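PDB 3CZ5: Two-component response regulator, LuxR family from Aurantimonas sp., which probably acts as a DNA-binding transcription regulator of a two-component system, represented here by its N-terminal receiver domain and not by its LuxR-type DNA-binding part. Local coordinates for residues 6-11 against 23-28; 29-34 against 114-119. All coordinates share one frame; numbering follows the deposited sequence.

Contact 1. Residues 6-11 against 23-28; sequences ARIMLV and RLIERR
I25, which meets I8 and L10 of strand 6-11, lies in the last part of helix 15-25, near the backbone bond from R27 N to L24 O (3.1 Å). The chain from I25 to R28 makes a type I beta turn, and its closing bond from R28 N to I25 O is weak. No hydrogen bond crosses to the strand, so the contact is purely apolar and small, burying 101 Å² in all. The backbones keep well apart, with 9.1 Å between the CA atoms of I8 and I25, and side-chain branches span the gap. I25 uses both of its branches. Its CG2, set anti to the backbone N by a chi1 of -53°, lies 4.2 Å from CD1 of I8, and these two side chains run obliquely to one another. The longer branch of I25 is extended (chi2 -158°) and carries CD1 to 4.3 Å from CD1 of L10. The helix residue is thus opposed by two strand residues that point to the same face of the sheet, while M9 between them turns to the other face and touches P52 and V55. L115 and I119 of helix 114-122 also pack on I25, and all three residues of the contact are buried. Beyond I25 the turn gains polar ties: R28 forms a salt bridge with E120, and E26 OE2 accepts a hydrogen bond from V33 N. Strand 6-11 and helix 15-25 packed on it form the first half of a beta-alpha-beta unit, completed by strand 31-37, at the start of the CheY-like receiver fold.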
loop_
_atom_site.group_PDB
_atom_site.type_symbol
_atom_site.label_atom_id
_atom_site.label_comp_id
_atom_site.label_asym_id
_atom_site.label_seq_id
_atom_site.Cartn_x
_atom_site.Cartn_y
_atom_site.Cartn_z
ATOM N N ALA A 6 1.169 -14.469 -6.987
ATOM C CA ALA A 6 0.355 -13.325 -6.335
ATOM C C ALA A 6 -0.578 -12.390 -7.157
ATOM O O ALA A 6 -0.193 -11.822 -8.180
ATOM C CB ALA A 6 1.230 -12.469 -5.494
ATOM N N ARG A 7 -1.804 -12.172 -6.706
ATOM C CA ARG A 7 -2.681 -11.239 -7.425
ATOM C C ARG A 7 -2.755 -9.897 -6.679
ATOM O O ARG A 7 -2.981 -9.935 -5.479
ATOM C CB ARG A 7 -4.077 -11.848 -7.582
ATOM C CG ARG A 7 -4.051 -13.229 -8.258
ATOM C CD ARG A 7 -5.427 -14.000 -8.285
ATOM N NE ARG A 7 -6.536 -13.302 -8.967
ATOM C CZ ARG A 7 -7.534 -12.656 -8.304
ATOM N NH1 ARG A 7 -7.561 -12.643 -6.936
ATOM N NH2 ARG A 7 -8.545 -12.035 -8.972
ATOM N N ILE A 8 -2.591 -8.736 -7.362
ATOM C CA ILE A 8 -2.522 -7.411 -6.705
ATOM C C ILE A 8 -3.571 -6.374 -7.219
ATOM O O ILE A 8 -3.900 -6.345 -8.410
ATOM C CB ILE A 8 -1.060 -6.771 -6.861
ATOM C CG1 ILE A 8 0.032 -7.578 -6.101
ATOM C CG2 ILE A 8 -1.013 -5.312 -6.412
ATOM C CD1 ILE A 8 1.119 -8.199 -6.986
ATOM N N MET A 9 -4.077 -5.510 -6.323
ATOM C CA MET A 9 -4.924 -4.400 -6.692
ATOM C C MET A 9 -4.178 -3.060 -6.485
ATOM O O MET A 9 -3.483 -2.905 -5.451
ATOM C CB MET A 9 -6.116 -4.414 -5.784
ATOM C CG MET A 9 -7.127 -3.220 -6.002
ATOM S SD MET A 9 -8.706 -3.584 -5.124
ATOM C CE MET A 9 -9.688 -2.635 -6.193
ATOM N N LEU A 10 -4.284 -2.132 -7.445
ATOM C CA LEU A 10 -3.691 -0.828 -7.342
ATOM C C LEU A 10 -4.762 0.209 -7.252
ATOM O O LEU A 10 -5.668 0.267 -8.092
ATOM C CB LEU A 10 -2.906 -0.434 -8.596
ATOM C CG LEU A 10 -1.400 -0.539 -8.589
ATOM C CD1 LEU A 10 -1.261 -1.970 -8.198
ATOM C CD2 LEU A 10 -0.922 -0.326 -9.956
ATOM N N VAL A 11 -4.616 1.105 -6.291
ATOM C CA VAL A 11 -5.608 2.124 -6.112
ATOM C C VAL A 11 -4.775 3.357 -6.113
ATOM O O VAL A 11 -4.003 3.533 -5.219
ATOM C CB VAL A 11 -6.229 1.938 -4.728
ATOM C CG1 VAL A 11 -7.203 3.031 -4.373
ATOM C CG2 VAL A 11 -6.880 0.558 -4.629
ATOM N N ARG A 23 3.599 -1.724 -14.374
ATOM C CA ARG A 23 4.634 -2.367 -15.165
ATOM C C ARG A 23 5.854 -2.625 -14.311
ATOM O O ARG A 23 6.599 -3.552 -14.558
ATOM C CB ARG A 23 4.924 -1.580 -16.435
ATOM C CG ARG A 23 3.628 -1.354 -17.227
ATOM C CD ARG A 23 3.767 -0.341 -18.385
ATOM N NE ARG A 23 4.688 -0.807 -19.426
ATOM C CZ ARG A 23 5.370 0.011 -20.231
ATOM N NH1 ARG A 23 5.205 1.344 -20.124
ATOM N NH2 ARG A 23 6.188 -0.495 -21.164
ATOM N N LEU A 24 6.052 -1.830 -13.281
ATOM C CA LEU A 24 7.174 -2.102 -12.404
ATOM C C LEU A 24 6.881 -3.331 -11.592
ATOM O O LEU A 24 7.676 -4.229 -11.527
ATOM C CB LEU A 24 7.427 -0.958 -11.420
ATOM C CG LEU A 24 8.808 -0.949 -10.782
ATOM C CD1 LEU A 24 9.852 -1.006 -11.840
ATOM C CD2 LEU A 24 8.976 0.284 -10.000
ATOM N N ILE A 25 5.721 -3.371 -10.979
ATOM C CA ILE A 25 5.402 -4.503 -10.165
ATOM C C ILE A 25 5.456 -5.802 -10.945
ATOM O O ILE A 25 5.793 -6.880 -10.373
ATOM C CB ILE A 25 4.021 -4.387 -9.563
ATOM C CG1 ILE A 25 3.889 -3.054 -8.827
ATOM C CG2 ILE A 25 3.837 -5.444 -8.526
ATOM C CD1 ILE A 25 2.847 -3.027 -7.801
ATOM N N GLU A 26 5.140 -5.738 -12.236
ATOM C CA GLU A 26 4.999 -6.999 -12.954
ATOM C C GLU A 26 6.282 -7.501 -13.538
ATOM O O GLU A 26 6.313 -8.538 -14.168
ATOM C CB GLU A 26 3.922 -6.955 -13.999
ATOM C CG GLU A 26 2.563 -6.974 -13.423
ATOM C CD GLU A 26 1.549 -6.971 -14.522
ATOM O OE1 GLU A 26 2.043 -7.027 -15.674
ATOM O OE2 GLU A 26 0.304 -6.963 -14.247
ATOM N N ARG A 27 7.368 -6.800 -13.297
ATOM C CA ARG A 27 8.658 -7.314 -13.759
ATOM C C ARG A 27 9.121 -8.379 -12.766
ATOM O O ARG A 27 10.007 -9.189 -13.077
ATOM C CB ARG A 27 9.695 -6.205 -13.942
ATOM C CG ARG A 27 9.113 -4.962 -14.693
ATOM C CD ARG A 27 10.181 -3.913 -15.088
ATOM N NE ARG A 27 9.865 -3.156 -16.318
ATOM C CZ ARG A 27 9.457 -1.872 -16.356
ATOM N NH1 ARG A 27 9.309 -1.186 -15.210
ATOM N NH2 ARG A 27 9.215 -1.266 -17.522
ATOM N N ARG A 28 8.505 -8.401 -11.585
ATOM C CA ARG A 28 8.782 -9.454 -10.647
ATOM C C ARG A 28 7.816 -10.542 -11.044
ATOM O O ARG A 28 6.627 -10.381 -10.870
ATOM C CB ARG A 28 8.595 -8.951 -9.221
ATOM C CG ARG A 28 8.000 -9.863 -8.169
ATOM C CD ARG A 28 8.516 -11.316 -8.133
ATOM N NE ARG A 28 8.631 -11.924 -6.790
ATOM C CZ ARG A 28 8.055 -13.072 -6.437
ATOM N NH1 ARG A 28 7.299 -13.751 -7.313
ATOM N NH2 ARG A 28 8.231 -13.534 -5.200
#

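Contact 2. Residues 29-34 against 114-119; sequences PGYAVV and ELVQAI
Y31 and I119 pass alongside each other in opposite directions, the tyrosine ring reaching out from strand 31-37 and the isoleucine from helix 114-122. The CD2-CE2 flank of the ring does the touching: I119 CG2 lies 3.3 Å from Y31 CE2, and the neighbouring ring carbons CD2 and CZ are somewhat farther from the same methyl. V116, one helical turn earlier, adds a second and looser touch, its CG1 4.5 Å from the same CE2 atom of Y31. The CE2 side of the ring is therefore held between two aliphatic side chains of one helix, I119 CG2 and V116 CG1 standing on opposite sides of the ring plane and both approaching obliquely. The ring bridges a backbone separation of 9.4 Å between the CA atoms of Y31 and V116. On the strand side, CG of Y31 sits beside its backbone N and anti to the carbonyl carbon (chi1 -74°), which swings the ring over toward the helix. In I119 it is the branch anti to the backbone N, CG2, that meets the ring, while the CG1-CD1 arm runs toward I25 of helix 15-25. The contact contains no hydrogen bond and buries 125 Å², more than half of it on Y31. A6 and I8 of strand 6-11 lie on the side of the ring that I119 CG2 approaches, and I25 also touches Y31, while I119 rests on L83 of strand 82-86. Helix 114-122 thus meets the beginning of an outermost strand across the same face of the sheet that helix 15-25 covers, as in the CheY-like receiver fold, a parallel beta-sheet with helices on both faces, in which the first and last helices of the domain pack together on one face.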
loop_
_atom_site.group_PDB
_atom_site.type_symbol
_atom_site.label_atom_id
_atom_site.label_comp_id
_atom_site.label_asym_id
_atom_site.label_seq_id
_atom_site.Cartn_x
_atom_site.Cartn_y
_atom_site.Cartn_z
ATOM N N PRO A 29 8.342 -11.646 -11.631
ATOM C CA PRO A 29 7.430 -12.562 -12.310
ATOM C C PRO A 29 6.693 -13.292 -11.225
ATOM O O PRO A 29 7.146 -13.267 -10.085
ATOM C CB PRO A 29 8.378 -13.457 -13.145
ATOM C CG PRO A 29 9.597 -13.477 -12.428
ATOM C CD PRO A 29 9.724 -12.188 -11.606
ATOM N N GLY A 30 5.547 -13.873 -11.564
ATOM C CA GLY A 30 4.560 -14.272 -10.554
ATOM C C GLY A 30 3.564 -13.184 -10.085
ATOM O O GLY A 30 2.432 -13.475 -9.750
ATOM N N TYR A 31 3.962 -11.928 -10.055
ATOM C CA TYR A 31 3.074 -10.885 -9.589
ATOM C C TYR A 31 2.044 -10.340 -10.637
ATOM O O TYR A 31 2.428 -9.715 -11.599
ATOM C CB TYR A 31 3.950 -9.743 -9.075
ATOM C CG TYR A 31 4.600 -10.055 -7.721
ATOM C CD1 TYR A 31 4.724 -11.389 -7.256
ATOM C CD2 TYR A 31 5.118 -9.031 -6.916
ATOM C CE1 TYR A 31 5.331 -11.667 -5.975
ATOM C CE2 TYR A 31 5.677 -9.292 -5.676
ATOM C CZ TYR A 31 5.811 -10.604 -5.204
ATOM O OH TYR A 31 6.404 -10.795 -3.967
ATOM N N ALA A 32 0.737 -10.513 -10.444
ATOM C CA ALA A 32 -0.149 -9.903 -11.421
ATOM C C ALA A 32 -1.061 -8.801 -10.903
ATOM O O ALA A 32 -1.789 -8.936 -9.943
ATOM C CB ALA A 32 -0.924 -10.943 -12.198
ATOM N N VAL A 33 -0.979 -7.659 -11.528
ATOM C CA VAL A 33 -1.846 -6.600 -11.103
ATOM C C VAL A 33 -3.181 -6.854 -11.738
ATOM O O VAL A 33 -3.336 -6.722 -12.980
ATOM C CB VAL A 33 -1.398 -5.192 -11.532
ATOM C CG1 VAL A 33 -2.345 -4.226 -10.924
ATOM C CG2 VAL A 33 -0.003 -4.891 -11.044
ATOM N N VAL A 34 -4.159 -7.135 -10.884
ATOM C CA VAL A 34 -5.368 -7.762 -11.322
ATOM C C VAL A 34 -6.633 -6.835 -11.372
ATOM O O VAL A 34 -7.584 -7.109 -12.105
ATOM C CB VAL A 34 -5.576 -8.890 -10.397
ATOM C CG1 VAL A 34 -6.428 -8.396 -9.258
ATOM C CG2 VAL A 34 -6.152 -10.007 -11.079
ATOM N N GLU A 114 11.964 -0.477 -3.719
ATOM C CA GLU A 114 11.215 -0.525 -2.481
ATOM C C GLU A 114 9.825 -1.172 -2.588
ATOM O O GLU A 114 9.388 -2.060 -1.763
ATOM C CB GLU A 114 11.065 0.893 -1.966
ATOM C CG GLU A 114 12.307 1.308 -1.294
ATOM C CD GLU A 114 12.621 0.422 -0.105
ATOM O OE1 GLU A 114 11.693 -0.357 0.370
ATOM O OE2 GLU A 114 13.787 0.551 0.364
ATOM N N LEU A 115 9.125 -0.692 -3.606
ATOM C CA LEU A 115 7.809 -1.101 -3.855
ATOM C C LEU A 115 7.778 -2.641 -3.893
ATOM O O LEU A 115 7.088 -3.281 -3.086
ATOM C CB LEU A 115 7.379 -0.460 -5.164
ATOM C CG LEU A 115 5.974 -0.910 -5.434
ATOM C CD1 LEU A 115 5.154 -0.785 -4.117
ATOM C CD2 LEU A 115 5.348 -0.135 -6.535
ATOM N N VAL A 116 8.547 -3.263 -4.794
ATOM C CA VAL A 116 8.367 -4.680 -4.922
ATOM C C VAL A 116 8.834 -5.389 -3.674
ATOM O O VAL A 116 8.103 -6.156 -3.089
ATOM C CB VAL A 116 9.037 -5.217 -6.099
ATOM C CG1 VAL A 116 9.341 -6.700 -5.850
ATOM C CG2 VAL A 116 8.144 -5.028 -7.298
ATOM N N GLN A 117 10.027 -5.094 -3.210
ATOM C CA GLN A 117 10.441 -5.583 -1.880
ATOM C C GLN A 117 9.342 -5.540 -0.800
ATOM O O GLN A 117 9.004 -6.582 -0.188
ATOM C CB GLN A 117 11.618 -4.774 -1.347
ATOM C CG GLN A 117 12.755 -4.662 -2.250
ATOM C CD GLN A 117 13.615 -5.808 -2.010
ATOM O OE1 GLN A 117 13.611 -6.360 -0.897
ATOM N NE2 GLN A 117 14.369 -6.229 -3.038
ATOM N N ALA A 118 8.823 -4.343 -0.526
ATOM C CA ALA A 118 7.690 -4.223 0.397
ATOM C C ALA A 118 6.595 -5.242 0.062
ATOM O O ALA A 118 6.283 -6.130 0.845
ATOM C CB ALA A 118 7.129 -2.851 0.323
ATOM N N ILE A 119 5.990 -5.128 -1.101
ATOM C CA ILE A 119 5.032 -6.159 -1.491
ATOM C C ILE A 119 5.518 -7.623 -1.130
ATOM O O ILE A 119 4.742 -8.436 -0.582
ATOM C CB ILE A 119 4.812 -6.087 -2.983
ATOM C CG1 ILE A 119 4.052 -4.840 -3.333
ATOM C CG2 ILE A 119 4.082 -7.308 -3.524
ATOM C CD1 ILE A 119 4.031 -4.603 -4.844
#

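Contacts 1 and 2 are parts of one apolar core, their centres 5 Å apart. I25 CD1 of contact 1 packs against I119 CD1 of contact 2 at 3.6 Å, joining helix 15-25 to helix 114-122. The two strands are neighbours in the parallel sheet: I8 N is 2.7 Å from A32 O and I8 O is 2.6 Å from V34 N, probable hydrogen bonds that fix the strands side by side. Along the chain, segment 29-34 follows directly on 23-28. D58, predicted to be the phosphorylated aspartate and unmodified here, comes just after strand 54-57, at the C-terminal ends of the parallel strands, whereas Y31 begins its strand at the N-terminal end.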